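Local coordinates for protein putative NADH Oxidase (Clostridium acetobutylicum, PDB 3E10) that binds flavin mononucleotide and, as a member of the nitroreductase family, probably acts as an FMN-dependent oxidoreductase, at residues I11-G16 with L67-L72; K18-K23 with V144-N149; P71-L76 with F139-V144. All coordinates share one frame; numbering follows the deposited sequence. Where two conformers were deposited one is given.

Contact 1. Residues I11-G16 with L67-L72. With FMN (flavin mononucleotide), chain L.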
loop_
_atom_site.group_PDB
_atom_site.type_symbol
_atom_site.label_atom_id
_atom_site.label_comp_id
_atom_site.label_asym_id
_atom_site.label_seq_id
_atom_site.Cartn_x
_atom_site.Cartn_y
_atom_site.Cartn_z
ATOM N N ILE B 11 3.509 0.165 15.803
ATOM C CA ILE B 11 3.349 0.003 17.232
ATOM C C ILE B 11 3.335 -1.480 17.537
ATOM O O ILE B 11 2.552 -2.229 16.945
ATOM C CB ILE B 11 2.081 0.754 17.739
ATOM C CG1 ILE B 11 2.327 2.292 17.596
ATOM C CG2 ILE B 11 1.756 0.330 19.200
ATOM C CD1 ILE B 11 1.176 3.189 18.025
ATOM N N ARG B 12 4.257 -1.895 18.420
ATOM C CA ARG B 12 4.623 -3.297 18.624
ATOM C C ARG B 12 4.355 -3.838 20.011
ATOM O O ARG B 12 4.692 -4.982 20.297
ATOM C CB ARG B 12 6.091 -3.490 18.273
ATOM C CG ARG B 12 6.392 -3.166 16.806
ATOM C CD ARG B 12 7.862 -3.431 16.479
ATOM N NE ARG B 12 8.149 -3.314 15.061
ATOM C CZ ARG B 12 8.580 -2.214 14.453
ATOM N NH1 ARG B 12 8.821 -1.092 15.122
ATOM N NH2 ARG B 12 8.794 -2.235 13.141
ATOM N N ASN B 13 3.649 -3.043 20.828
ATOM C CA ASN B 13 3.380 -3.405 22.208
ATOM C C ASN B 13 2.023 -2.803 22.552
ATOM O O ASN B 13 1.787 -1.651 22.240
ATOM C CB ASN B 13 4.508 -2.835 23.066
ATOM C CG ASN B 13 4.469 -3.307 24.492
ATOM O OD1 ASN B 13 4.008 -4.409 24.788
ATOM N ND2 ASN B 13 4.978 -2.472 25.392
ATOM N N TYR B 14 1.157 -3.590 23.186
ATOM C CA TYR B 14 -0.238 -3.228 23.374
ATOM C C TYR B 14 -0.718 -3.464 24.785
ATOM O O TYR B 14 -0.224 -4.345 25.524
ATOM C CB TYR B 14 -1.161 -4.035 22.432
ATOM C CG TYR B 14 -0.598 -4.113 21.035
ATOM C CD1 TYR B 14 -0.724 -3.041 20.171
ATOM C CD2 TYR B 14 0.086 -5.235 20.603
ATOM C CE1 TYR B 14 -0.153 -3.070 18.902
ATOM C CE2 TYR B 14 0.663 -5.277 19.366
ATOM C CZ TYR B 14 0.538 -4.216 18.505
ATOM O OH TYR B 14 1.124 -4.341 17.250
ATOM N N LYS B 15 -1.718 -2.678 25.130
ATOM C CA LYS B 15 -2.544 -2.892 26.317
ATOM C C LYS B 15 -3.349 -4.183 26.195
ATOM O O LYS B 15 -3.498 -4.731 25.111
ATOM C CB LYS B 15 -3.503 -1.708 26.499
ATOM C CG LYS B 15 -2.780 -0.375 26.654
ATOM C CD LYS B 15 -3.689 0.767 26.978
ATOM C CE LYS B 15 -2.879 1.963 27.514
ATOM N NZ LYS B 15 -3.632 3.244 27.464
ATOM N N GLY B 16 -3.916 -4.642 27.305
ATOM C CA GLY B 16 -4.760 -5.839 27.253
ATOM C C GLY B 16 -6.160 -5.600 26.697
ATOM O O GLY B 16 -6.831 -6.541 26.312
ATOM N N LEU B 67 2.824 -9.892 18.507
ATOM C CA LEU B 67 1.625 -10.690 18.679
ATOM C C LEU B 67 1.506 -11.208 20.110
ATOM O O LEU B 67 0.419 -11.571 20.552
ATOM C CB LEU B 67 1.612 -11.853 17.690
ATOM C CG LEU B 67 1.334 -11.435 16.238
ATOM C CD1 LEU B 67 1.738 -12.537 15.268
ATOM C CD2 LEU B 67 -0.155 -11.068 16.119
ATOM N N LYS B 68 2.600 -11.228 20.850
ATOM C CA LYS B 68 2.538 -11.750 22.214
ATOM C C LYS B 68 1.713 -10.893 23.165
ATOM O O LYS B 68 1.250 -11.387 24.197
ATOM C CB LYS B 68 3.940 -11.961 22.779
ATOM C CG LYS B 68 4.738 -12.998 21.984
ATOM C CD LYS B 68 6.077 -13.264 22.614
ATOM C CE LYS B 68 6.866 -14.294 21.832
ATOM N NZ LYS B 68 6.099 -15.556 21.576
ATOM N N THR B 69 1.530 -9.622 22.827
ATOM C CA THR B 69 0.633 -8.746 23.607
ATOM C C THR B 69 -0.606 -8.281 22.862
ATOM O O THR B 69 -1.491 -7.649 23.450
ATOM C CB THR B 69 1.367 -7.535 24.201
ATOM O OG1 THR B 69 1.843 -6.703 23.138
ATOM C CG2 THR B 69 2.565 -7.954 25.127
ATOM N N ALA B 70 -0.712 -8.593 21.574
ATOM C CA ALA B 70 -1.798 -8.067 20.765
ATOM C C ALA B 70 -3.124 -8.723 21.114
ATOM O O ALA B 70 -3.196 -9.951 21.180
ATOM C CB ALA B 70 -1.503 -8.304 19.261
ATOM N N PRO B 71 -4.174 -7.927 21.348
ATOM C CA PRO B 71 -5.498 -8.505 21.485
ATOM C C PRO B 71 -6.224 -8.824 20.182
ATOM O O PRO B 71 -7.317 -9.406 20.214
ATOM C CB PRO B 71 -6.276 -7.385 22.177
ATOM C CG PRO B 71 -5.648 -6.128 21.605
ATOM C CD PRO B 71 -4.199 -6.475 21.613
ATOM N N LEU B 72 -5.627 -8.424 19.056
ATOM C CA LEU B 72 -6.221 -8.656 17.756
ATOM C C LEU B 72 -5.105 -8.928 16.764
ATOM O O LEU B 72 -4.073 -8.254 16.785
ATOM C CB LEU B 72 -6.976 -7.408 17.271
ATOM C CG LEU B 72 -7.634 -7.433 15.888
ATOM C CD1 LEU B 72 -8.723 -8.480 15.811
ATOM C CD2 LEU B 72 -8.203 -6.052 15.565
HETATM N N1 FMN L . 7.937 -4.687 11.509
HETATM C C2 FMN L . 8.164 -5.726 12.364
HETATM O O2 FMN L . 8.321 -5.508 13.573
HETATM N N3 FMN L . 8.188 -7.005 11.875
HETATM C C4 FMN L . 8.091 -7.302 10.533
HETATM O O4 FMN L . 8.116 -8.490 10.132
HETATM C C4A FMN L . 7.843 -6.242 9.659
HETATM N N5 FMN L . 7.667 -6.498 8.326
HETATM C C5A FMN L . 7.361 -5.437 7.477
HETATM C C6 FMN L . 7.175 -5.712 6.125
HETATM C C7 FMN L . 6.870 -4.691 5.219
HETATM C C7M FMN L . 6.596 -5.005 3.795
HETATM C C8 FMN L . 6.726 -3.382 5.706
HETATM C C8M FMN L . 6.168 -2.283 4.797
HETATM C C9 FMN L . 6.917 -3.125 7.069
HETATM C C9A FMN L . 7.251 -4.129 7.960
HETATM N N10 FMN L . 7.474 -3.885 9.320
HETATM C C10 FMN L . 7.733 -4.943 10.180
HETATM C "C1'" FMN L . 7.327 -2.518 9.843
HETATM C "C2'" FMN L . 8.578 -1.690 9.507
HETATM O "O2'" FMN L . 9.707 -2.069 10.291
HETATM C "C3'" FMN L . 8.283 -0.207 9.753
HETATM O "O3'" FMN L . 7.301 0.203 8.817
HETATM C "C4'" FMN L . 9.519 0.708 9.660
HETATM O "O4'" FMN L . 10.429 0.447 10.725
HETATM C "C5'" FMN L . 9.188 2.199 9.669
HETATM O "O5'" FMN L . 8.524 2.586 10.878
HETATM P P FMN L . 7.036 3.167 10.821
HETATM O O1P FMN L . 7.014 4.307 9.834
HETATM O O2P FMN L . 6.116 2.083 10.366
HETATM O O3P FMN L . 6.776 3.637 12.235
HETATM O O HOH W 1 4.290 -7.646 22.445
#
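The ring of Y14 lies against A70 while its backbone N-H reaches T69, and together they join two loops beside the flavin site of a nitroreductase-family fold. The loop of 11-16 leads towards helix 21-32; the other loop, 67-72, runs into strand 72-79. From Y14 outward, CB rests on the ring of P71, 4.0 Å from its CD. CG is set anti to the carbonyl carbon (chi1 -44°), on the side of the backbone N, and the ring beyond it meets T69 and A70 obliquely. CD2 is 3.4 Å from both A70 CA and T69 OG1; CE2 lies 3.7 Å from A70 CB. At the tip, OH is hydrogen-bonded to OG of S143 on strand 136-145, and I11 O is also within its reach. A tyrosine suits this place because its apolar part packs against a small alanine and a proline while its hydroxyl finds polar partners at the far end.

T69 crosses the tyrosine side chain at about a right angle. Its OG1 accepts the hydrogen bond from Y14 N at 3.2 Å, with an angle of 147° at the hydrogen, and also meets a water. The threonine thus serves the N-H of Y14, while the backbones of N13 and K15 bond to E148 and Y146. The side-chain ND2 of N13 is hydrogen-bonded to N149.

R12 turns from this contact towards the cofactor, its chain extended from CG to NE. FMN N1 lies in the guanidinium plane and takes a nearly straight bond from R12 NH2, 3.1 Å long at 169°. Such a positive group would help polarise the N1-C2=O2 edge of the flavin. R12 NE donates to FMN O2 at 2.7 Å.

Contact 2. Residues K18-K23 with V144-N149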
loop_
_atom_site.group_PDB
_atom_site.type_symbol
_atom_site.label_atom_id
_atom_site.label_comp_id
_atom_site.label_asym_id
_atom_site.label_seq_id
_atom_site.Cartn_x
_atom_site.Cartn_y
_atom_site.Cartn_z
ATOM N N LYS B 18 -9.422 -5.164 24.769
ATOM C CA LYS B 18 -9.877 -5.692 23.498
ATOM C C LYS B 18 -10.207 -4.573 22.513
ATOM O O LYS B 18 -10.633 -3.485 22.893
ATOM C CB LYS B 18 -11.105 -6.612 23.690
ATOM C CG LYS B 18 -10.878 -7.709 24.718
ATOM C CD LYS B 18 -9.623 -8.519 24.427
ATOM C CE LYS B 18 -9.504 -9.752 25.326
ATOM N NZ LYS B 18 -8.237 -10.512 25.043
ATOM N N VAL B 19 -10.019 -4.855 21.229
ATOM C CA VAL B 19 -10.407 -3.918 20.188
ATOM C C VAL B 19 -11.900 -4.117 19.963
ATOM O O VAL B 19 -12.361 -5.235 19.716
ATOM C CB VAL B 19 -9.632 -4.158 18.884
ATOM C CG1 VAL B 19 -10.091 -3.203 17.822
ATOM C CG2 VAL B 19 -8.086 -3.997 19.118
ATOM N N GLU B 20 -12.644 -3.023 20.073
ATOM C CA GLU B 20 -14.097 -3.065 19.959
ATOM C C GLU B 20 -14.505 -3.665 18.616
ATOM O O GLU B 20 -13.873 -3.390 17.582
ATOM C CB GLU B 20 -14.692 -1.661 20.088
ATOM C CG GLU B 20 -14.544 -1.023 21.499
ATOM C CD GLU B 20 -13.260 -0.233 21.728
ATOM O OE1 GLU B 20 -12.266 -0.437 21.000
ATOM O OE2 GLU B 20 -13.243 0.594 22.676
ATOM N N LYS B 21 -15.587 -4.444 18.638
ATOM C CA LYS B 21 -16.107 -5.077 17.432
ATOM C C LYS B 21 -16.299 -4.067 16.312
ATOM O O LYS B 21 -15.994 -4.369 15.171
ATOM C CB LYS B 21 -17.430 -5.828 17.692
ATOM C CG LYS B 21 -17.285 -6.960 18.670
ATOM C CD LYS B 21 -16.421 -8.111 18.185
ATOM C CE LYS B 21 -16.667 -9.324 19.102
ATOM N NZ LYS B 21 -15.509 -10.217 19.143
ATOM N N GLU B 22 -16.800 -2.872 16.630
ATOM C CA GLU B 22 -17.040 -1.877 15.596
ATOM C C GLU B 22 -15.749 -1.411 14.920
ATOM O O GLU B 22 -15.738 -1.126 13.733
ATOM C CB GLU B 22 -17.826 -0.684 16.122
ATOM C CG GLU B 22 -17.159 0.142 17.130
ATOM N N LYS B 23 -14.668 -1.352 15.685
ATOM C CA LYS B 23 -13.377 -0.958 15.140
ATOM C C LYS B 23 -12.790 -2.068 14.276
ATOM O O LYS B 23 -12.215 -1.792 13.227
ATOM C CB LYS B 23 -12.406 -0.582 16.268
ATOM C CG LYS B 23 -12.772 0.755 16.919
ATOM C CD LYS B 23 -11.705 1.307 17.850
ATOM C CE LYS B 23 -12.141 2.633 18.474
ATOM N NZ LYS B 23 -11.054 3.273 19.278
ATOM N N VAL B 144 -2.685 -5.707 16.141
ATOM C CA VAL B 144 -3.437 -4.492 16.417
ATOM C C VAL B 144 -3.802 -4.482 17.914
ATOM O O VAL B 144 -4.137 -5.508 18.496
ATOM C CB VAL B 144 -4.748 -4.443 15.601
ATOM C CG1 VAL B 144 -5.485 -3.129 15.837
ATOM C CG2 VAL B 144 -4.499 -4.612 14.103
ATOM N N GLY B 145 -3.768 -3.303 18.517
ATOM C CA GLY B 145 -4.232 -3.110 19.888
ATOM C C GLY B 145 -4.118 -1.657 20.305
ATOM O O GLY B 145 -3.660 -0.825 19.549
ATOM N N TYR B 146 -4.528 -1.333 21.518
ATOM C CA TYR B 146 -4.297 -0.006 22.050
ATOM C C TYR B 146 -2.815 0.097 22.458
ATOM O O TYR B 146 -2.271 -0.798 23.106
ATOM C CB TYR B 146 -5.241 0.284 23.241
ATOM C CG TYR B 146 -6.651 0.568 22.745
ATOM C CD1 TYR B 146 -6.983 1.796 22.220
ATOM C CD2 TYR B 146 -7.590 -0.438 22.660
ATOM C CE1 TYR B 146 -8.237 2.037 21.692
ATOM C CE2 TYR B 146 -8.863 -0.201 22.148
ATOM C CZ TYR B 146 -9.179 1.043 21.662
ATOM O OH TYR B 146 -10.444 1.293 21.152
ATOM N N PRO B 147 -2.148 1.160 22.045
ATOM C CA PRO B 147 -0.714 1.252 22.333
ATOM C C PRO B 147 -0.361 1.261 23.816
ATOM O O PRO B 147 -1.045 1.886 24.593
ATOM C CB PRO B 147 -0.314 2.576 21.686
ATOM C CG PRO B 147 -1.316 2.813 20.643
ATOM C CD PRO B 147 -2.614 2.293 21.236
ATOM N N GLU B 148 0.702 0.549 24.189
ATOM C CA GLU B 148 1.164 0.466 25.603
ATOM C C GLU B 148 2.118 1.595 25.994
ATOM O O GLU B 148 1.937 2.255 27.024
ATOM C CB GLU B 148 1.857 -0.883 25.828
ATOM C CG GLU B 148 2.340 -1.174 27.254
ATOM C CD GLU B 148 1.194 -1.229 28.244
ATOM O OE1 GLU B 148 0.739 -0.151 28.671
ATOM O OE2 GLU B 148 0.736 -2.343 28.588
ATOM N N ASN B 149 3.167 1.762 25.207
ATOM C CA ASN B 149 4.289 2.663 25.567
ATOM C C ASN B 149 4.927 3.179 24.304
ATOM O O ASN B 149 6.151 3.198 24.158
ATOM C CB ASN B 149 5.312 1.936 26.444
ATOM C CG ASN B 149 5.994 0.763 25.734
ATOM O OD1 ASN B 149 5.662 0.395 24.595
ATOM N ND2 ASN B 149 6.972 0.169 26.416
#
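The backbones come together at V19 and G145, whose CA atoms are 6.2 Å apart, where the loop entering helix 21-32 passes the end of strand 136-145. G145 has no side chain, and V19 CG2 packs directly on its CA at 4.0 Å. The same methyl faces V144 CG1 at 4.3 Å, a looser apolar touch. A branched valine is well suited to this buried spot, where it also packs on L72 and I24.

Beyond the strand end, Y146 reaches across to the start of the helix. Its ring edge runs beside K18 O, and its hydroxyl is held by two charged side chains, each crossing the tyrosine side chain at about a right angle. E20 OE1 accepts from Y146 OH at 2.5 Å through its syn lone pair, the carboxylate plane standing 75° from that of the ring. E20 occupies the N-cap position, and a bend at chi2 (89°) swings its carboxylate towards the tyrosine. K23, extended beyond CG, brings NZ to the same hydroxyl, donating to Y146 OH at 2.8 Å; this ammonium also binds L107 O.

The phenol is therefore donor to a carboxylate and acceptor from an ammonium group at once. The lysine would probably make the hydroxyl a better donor to E20, so that the two bonds reinforce one another and couple the first turn of the helix to the strand end.

Contact 3. Residues P71-L76 with F139-V144; sequences PLAIVL and FCVISV
L76 lies over its neighbours across the strands, with CD2 on C140 SG at 3.9 Å and CD1 on I142 CD1 at 4.0 Å. These are the two central strands of the four-stranded antiparallel sheet in this nitroreductase-family fold, 72-79 beside 136-145, running 165° apart in direction. On the face shared by L72, I74, L76, C140, I142 and V144, leucine and isoleucine give bulky apolar groups; L76 meets helix 89-106 at M93 and I100, and V144 meets L27 of helix 21-32. L72 and V144 lie side by side there and point the same way, L72 CD2 meeting V144 CB at 3.8 Å.

The other face carries smaller residues. V75 crosses V141 obliquely, CG2 to CG2 at 4.1 Å, and A73 sits next to S143, whose OG is hydrogen-bonded to the hydroxyls of Y14 and S66. Short side chains suit this face, where L67 lies close over A73 and S143.

The backbone ladder is most regular at the hydrogen-bonded pair I74 and I142. I142 N donates to I74 O at 2.8 Å and 171°, and I74 N returns a bond to I142 O whose donor lies in the carbonyl plane. Between such pairs, the CA-H groups of A73 and V141 point at I142 O and I74 O.

Regularity ends at a classic beta bulge, where F139 and C140 both face L76. F139 CG is anti to the backbone N (chi1 178°), and L76 CB lies at the edge of its ring, which also packs on Q91 of the second subunit. L76 O accepts a firm bond from F139 N at 2.8 Å and a weak one from C140 N at 3.3 Å.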
loop_
_atom_site.group_PDB
_atom_site.type_symbol
_atom_site.label_atom_id
_atom_site.label_comp_id
_atom_site.label_asym_id
_atom_site.label_seq_id
_atom_site.Cartn_x
_atom_site.Cartn_y
_atom_site.Cartn_z
ATOM N N PRO B 71 -4.174 -7.927 21.348
ATOM C CA PRO B 71 -5.498 -8.505 21.485
ATOM C C PRO B 71 -6.224 -8.824 20.182
ATOM O O PRO B 71 -7.317 -9.406 20.214
ATOM C CB PRO B 71 -6.276 -7.385 22.177
ATOM C CG PRO B 71 -5.648 -6.128 21.605
ATOM C CD PRO B 71 -4.199 -6.475 21.613
ATOM N N LEU B 72 -5.627 -8.424 19.056
ATOM C CA LEU B 72 -6.221 -8.656 17.756
ATOM C C LEU B 72 -5.105 -8.928 16.764
ATOM O O LEU B 72 -4.073 -8.254 16.785
ATOM C CB LEU B 72 -6.976 -7.408 17.271
ATOM C CG LEU B 72 -7.634 -7.433 15.888
ATOM C CD1 LEU B 72 -8.723 -8.480 15.811
ATOM C CD2 LEU B 72 -8.203 -6.052 15.565
ATOM N N ALA B 73 -5.322 -9.920 15.920
ATOM C CA ALA B 73 -4.457 -10.129 14.747
ATOM C C ALA B 73 -5.318 -10.297 13.514
ATOM O O ALA B 73 -6.391 -10.923 13.580
ATOM C CB ALA B 73 -3.570 -11.383 14.929
ATOM N N ILE B 74 -4.858 -9.743 12.391
ATOM C CA ILE B 74 -5.553 -9.924 11.109
ATOM C C ILE B 74 -4.540 -10.526 10.138
ATOM O O ILE B 74 -3.509 -9.906 9.844
ATOM C CB ILE B 74 -6.135 -8.598 10.548
ATOM C CG1 ILE B 74 -7.006 -7.903 11.609
ATOM C CG2 ILE B 74 -6.933 -8.887 9.235
ATOM C CD1 ILE B 74 -7.485 -6.461 11.215
ATOM N N VAL B 75 -4.824 -11.749 9.683
ATOM C CA VAL B 75 -3.997 -12.396 8.667
ATOM C C VAL B 75 -4.552 -12.027 7.286
ATOM O O VAL B 75 -5.714 -12.267 7.013
ATOM C CB VAL B 75 -3.945 -13.922 8.850
ATOM C CG1 VAL B 75 -2.948 -14.591 7.854
ATOM C CG2 VAL B 75 -3.581 -14.308 10.292
ATOM N N LEU B 76 -3.697 -11.458 6.434
ATOM C CA LEU B 76 -4.058 -11.069 5.074
ATOM C C LEU B 76 -3.583 -12.181 4.147
ATOM O O LEU B 76 -2.430 -12.580 4.193
ATOM C CB LEU B 76 -3.383 -9.746 4.685
ATOM C CG LEU B 76 -4.143 -8.475 5.070
ATOM C CD1 LEU B 76 -4.241 -8.313 6.561
ATOM C CD2 LEU B 76 -3.482 -7.246 4.428
ATOM N N PHE B 139 -0.100 -13.499 2.923
ATOM C CA PHE B 139 0.545 -12.241 2.571
ATOM C C PHE B 139 1.295 -11.601 3.749
ATOM O O PHE B 139 2.503 -11.368 3.689
ATOM C CB PHE B 139 -0.437 -11.243 1.959
ATOM C CG PHE B 139 0.222 -9.926 1.632
ATOM C CD1 PHE B 139 1.121 -9.831 0.593
ATOM C CD2 PHE B 139 0.030 -8.802 2.426
ATOM C CE1 PHE B 139 1.749 -8.637 0.302
ATOM C CE2 PHE B 139 0.690 -7.599 2.143
ATOM C CZ PHE B 139 1.534 -7.514 1.097
ATOM N N CYS B 140 0.578 -11.326 4.834
ATOM C CA CYS B 140 1.179 -10.728 6.012
ATOM C C CYS B 140 0.243 -10.943 7.188
ATOM O O CYS B 140 -0.893 -11.409 7.017
ATOM C CB CYS B 140 1.472 -9.231 5.820
ATOM S SG CYS B 140 0.042 -8.125 5.952
ATOM N N VAL B 141 0.721 -10.595 8.368
ATOM C CA VAL B 141 -0.133 -10.499 9.557
ATOM C C VAL B 141 -0.022 -9.078 10.066
ATOM O O VAL B 141 1.058 -8.503 10.056
ATOM C CB VAL B 141 0.290 -11.484 10.649
ATOM C CG1 VAL B 141 -0.594 -11.327 11.893
ATOM C CG2 VAL B 141 0.310 -12.938 10.143
ATOM N N ILE B 142 -1.158 -8.503 10.502
ATOM C CA ILE B 142 -1.160 -7.197 11.174
ATOM C C ILE B 142 -1.595 -7.410 12.630
ATOM O O ILE B 142 -2.672 -7.946 12.880
ATOM C CB ILE B 142 -2.048 -6.191 10.443
ATOM C CG1 ILE B 142 -1.512 -5.935 9.011
ATOM C CG2 ILE B 142 -2.093 -4.842 11.211
ATOM C CD1 ILE B 142 -2.380 -5.143 8.147
ATOM N N SER B 143 -0.715 -7.067 13.562
ATOM C CA SER B 143 -1.084 -7.115 14.972
ATOM C C SER B 143 -1.641 -5.738 15.318
ATOM O O SER B 143 -1.151 -4.724 14.813
ATOM C CB SER B 143 0.082 -7.491 15.875
ATOM O OG SER B 143 1.131 -6.617 15.710
ATOM N N VAL B 144 -2.685 -5.707 16.141
ATOM C CA VAL B 144 -3.437 -4.492 16.417
ATOM C C VAL B 144 -3.802 -4.482 17.914
ATOM O O VAL B 144 -4.137 -5.508 18.496
ATOM C CB VAL B 144 -4.748 -4.443 15.601
ATOM C CG1 VAL B 144 -5.485 -3.129 15.837
ATOM C CG2 VAL B 144 -4.499 -4.612 14.103
#

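In the fold
Contact 3 is the core of the three: all its residues are buried, its centre lies about 5 Å from that of the chain, and it is built from a backbone ladder and apolar side chains. Contacts 1 and 2 are partly buried, each centred about 14 Å out, and rely more on individual polar groups. Contact 1 pairs loops next to the flavin, whereas contact 2 brings the start of helix 21-32 to strand 136-145 through a tyrosine held by charged residues and a valine packed on the strand end. All three meet where strand 72-79 begins and strand 136-145 ends: contacts 1 and 3 share P71 and L72, contacts 2 and 3 share V144, and K15 N with Y146 O joins contacts 1 and 2.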